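Local coordinates for protein p450 cytochrome, putative (Rippkaea orientalis, PDB 6Y01) that probably binds and carries the molybdenum cofactor (Moco), as a Rossmann-fold Moco carrier protein, at residues G19-G24 and V48-G53. Numbering follows the deposited sequence.
Sequences GVMGPG and VLLTGG
Strands 17-21 and 48-51 are the two neighbouring parallel strands of a beta-alpha-beta unit, joined through helix 29-44, and here they meet near their C-terminal ends with Gly-19 paired to Leu-50. Between residues 19-24 and 48-53 the backbone bond is Val-20 N to Leu-50 O, 2.9 Å, with the donor almost in line with the carbonyl. The same oxygen also takes a CA-H...O contact from Gly-19 CA at 3.2 Å. Residues 19-21 and 48-51 run 37° apart in direction.

Side chains pack on both faces of the sheet. On one, Val-20 CG2 presses against the tip of Leu-49, reaching CD1 at 3.5 Å, tighter than usual for two carbons. With CG1 anti to the backbone N (chi1 177°), CG2 stands beside that N and faces Leu-49; the two side chains meet at a slant, and both also touch Ile-42 of helix 29-44. On the other face Met-21 bends back at chi2 and chi3, bringing CE to Leu-50 CD2 at 4.0 Å; Asn-105 of helix 102-108 touches both residues.

Thr-51 closes the strand. Its CG2 rests 3.7 Å from Val-20 O, while OG1, placed between the backbone N and the carbonyl carbon (chi1 79°), accepts from Gly-53 N at 2.9 Å in an ST turn. A valine here has no hydroxyl to offer, and Gly-53 N would probably be left without this acceptor and the turn less firmly held. Gly-53 has positive phi, which favours glycine, and Gly-52 O receives a hydrogen bond from Arg-101. In this chain both strands run into glycine-containing loops; adjacent parallel strands linked by a helical crossover are typical of Rossmann-like folds, to which this SLOG-family protein belongs.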
ATOM      1  N   GLY D  19      19.711   0.473   3.247  1.00 23.33           N
ATOM      2  CA  GLY D  19      18.685   1.182   3.978  1.00 24.34           C
ATOM      3  C   GLY D  19      19.163   1.504   5.364  1.00 24.79           C
ATOM      4  O   GLY D  19      19.578   0.629   6.060  1.00 32.81           O
ATOM      5  N   VAL D  20      19.104   2.761   5.748  1.00 22.76           N
ATOM      6  CA  VAL D  20      19.462   3.196   7.103  1.00 23.61           C
ATOM      7  C   VAL D  20      18.195   3.678   7.771  1.00 23.98           C
ATOM      8  O   VAL D  20      17.593   4.662   7.325  1.00 24.59           O
ATOM      9  CB  VAL D  20      20.582   4.247   7.153  1.00 23.85           C
ATOM     10  CG1 VAL D  20      20.810   4.680   8.589  1.00 25.41           C
ATOM     11  CG2 VAL D  20      21.834   3.677   6.525  1.00 26.02           C
ATOM     12  N   MET D  21      17.801   2.963   8.820  1.00 24.93           N
ATOM     13  CA  MET D  21      16.606   3.233   9.599  1.00 25.33           C
ATOM     14  C   MET D  21      17.084   3.701  10.977  1.00 22.95           C
ATOM     15  O   MET D  21      18.144   3.295  11.454  1.00 27.03           O
ATOM     16  CB  MET D  21      15.748   1.927   9.777  1.00 28.61           C
ATOM     17  CG  MET D  21      15.406   1.200   8.501  1.00 37.03           C
ATOM     18  SD  MET D  21      14.243   2.087   7.351  1.00 42.67           S
ATOM     19  CE  MET D  21      15.287   2.249   5.906  1.00 41.88           C
ATOM     20  N   GLY D  22      16.287   4.501  11.655  1.00 23.85           N
ATOM     21  CA  GLY D  22      16.548   4.813  13.054  1.00 23.74           C
ATOM     22  C   GLY D  22      15.614   5.902  13.543  1.00 23.50           C
ATOM     23  O   GLY D  22      14.838   6.466  12.779  1.00 26.84           O
ATOM     24  N   PRO D  23      15.678   6.227  14.833  1.00 25.03           N
ATOM     25  CA  PRO D  23      14.786   7.214  15.421  1.00 24.82           C
ATOM     26  C   PRO D  23      15.006   8.636  14.940  1.00 25.88           C
ATOM     27  O   PRO D  23      16.050   8.973  14.355  1.00 26.45           O
ATOM     28  CB  PRO D  23      15.103   7.097  16.924  1.00 27.09           C
ATOM     29  CG  PRO D  23      16.444   6.398  17.033  1.00 29.33           C
ATOM     30  CD  PRO D  23      16.560   5.569  15.801  1.00 26.92           C
ATOM     31  N   GLY D  24      14.029   9.452  15.242  1.00 28.09           N
ATOM     32  CA  GLY D  24      14.012  10.870  14.859  1.00 29.00           C
ATOM     33  C   GLY D  24      14.401  11.677  16.033  1.00 29.56           C
ATOM     34  O   GLY D  24      15.603  11.701  16.428  1.00 30.73           O
ATOM     35  N   VAL D  48      24.226   3.286  -2.815  1.00 25.19           N
ATOM     36  CA  VAL D  48      23.080   4.187  -2.722  1.00 23.75           C
ATOM     37  C   VAL D  48      22.535   4.119  -1.301  1.00 22.74           C
ATOM     38  O   VAL D  48      22.401   2.975  -0.749  1.00 25.14           O
ATOM     39  CB  VAL D  48      22.046   3.813  -3.768  1.00 24.37           C
ATOM     40  CG1 VAL D  48      20.807   4.668  -3.638  1.00 24.97           C
ATOM     41  CG2 VAL D  48      22.647   3.926  -5.158  1.00 28.00           C
ATOM     42  N   LEU D  49      22.161   5.246  -0.730  1.00 22.42           N
ATOM     43  CA  LEU D  49      21.529   5.298   0.591  1.00 22.95           C
ATOM     44  C   LEU D  49      20.044   5.430   0.408  1.00 22.86           C
ATOM     45  O   LEU D  49      19.577   6.268  -0.337  1.00 23.50           O
ATOM     46  CB  LEU D  49      22.022   6.510   1.373  1.00 24.11           C
ATOM     47  CG  LEU D  49      21.305   6.734   2.705  1.00 23.97           C
ATOM     48  CD1 LEU D  49      21.682   5.690   3.692  1.00 25.75           C
ATOM     49  CD2 LEU D  49      21.648   8.092   3.257  1.00 24.91           C
ATOM     50  N   LEU D  50      19.309   4.554   1.120  1.00 21.96           N
ATOM     51  CA  LEU D  50      17.832   4.632   1.182  1.00 21.75           C
ATOM     52  C   LEU D  50      17.411   4.899   2.605  1.00 20.21           C
ATOM     53  O   LEU D  50      17.914   4.257   3.528  1.00 22.99           O
ATOM     54  CB  LEU D  50      17.194   3.348   0.624  1.00 22.44           C
ATOM     55  CG  LEU D  50      15.670   3.374   0.594  1.00 23.01           C
ATOM     56  CD1 LEU D  50      15.148   2.362  -0.405  1.00 28.69           C
ATOM     57  CD2 LEU D  50      15.099   2.888   1.947  1.00 25.35           C
ATOM     58  N   THR D  51      16.516   5.847   2.789  1.00 20.78           N
ATOM     59  CA  THR D  51      15.884   6.082   4.104  1.00 20.46           C
ATOM     60  C   THR D  51      14.398   6.325   3.909  1.00 21.32           C
ATOM     61  O   THR D  51      13.910   6.444   2.779  1.00 21.10           O
ATOM     62  CB  THR D  51      16.492   7.323   4.790  1.00 23.63           C
ATOM     63  OG1 THR D  51      15.936   8.530   4.237  1.00 24.87           O
ATOM     64  CG2 THR D  51      18.017   7.364   4.842  1.00 23.54           C
ATOM     65  N   GLY D  52      13.696   6.420   5.024  1.00 21.82           N
ATOM     66  CA  GLY D  52      12.285   6.794   5.014  1.00 22.55           C
ATOM     67  C   GLY D  52      12.065   8.288   4.811  1.00 22.80           C
ATOM     68  O   GLY D  52      10.931   8.776   4.922  1.00 24.47           O
ATOM     69  N   GLY D  53      13.142   9.075   4.607  1.00 24.06           N
ATOM     70  CA  GLY D  53      12.953  10.486   4.234  1.00 26.73           C
ATOM     71  C   GLY D  53      12.580  11.474   5.354  1.00 26.23           C
ATOM     72  O   GLY D  53      12.115  12.525   5.082  1.00 31.27           O
TER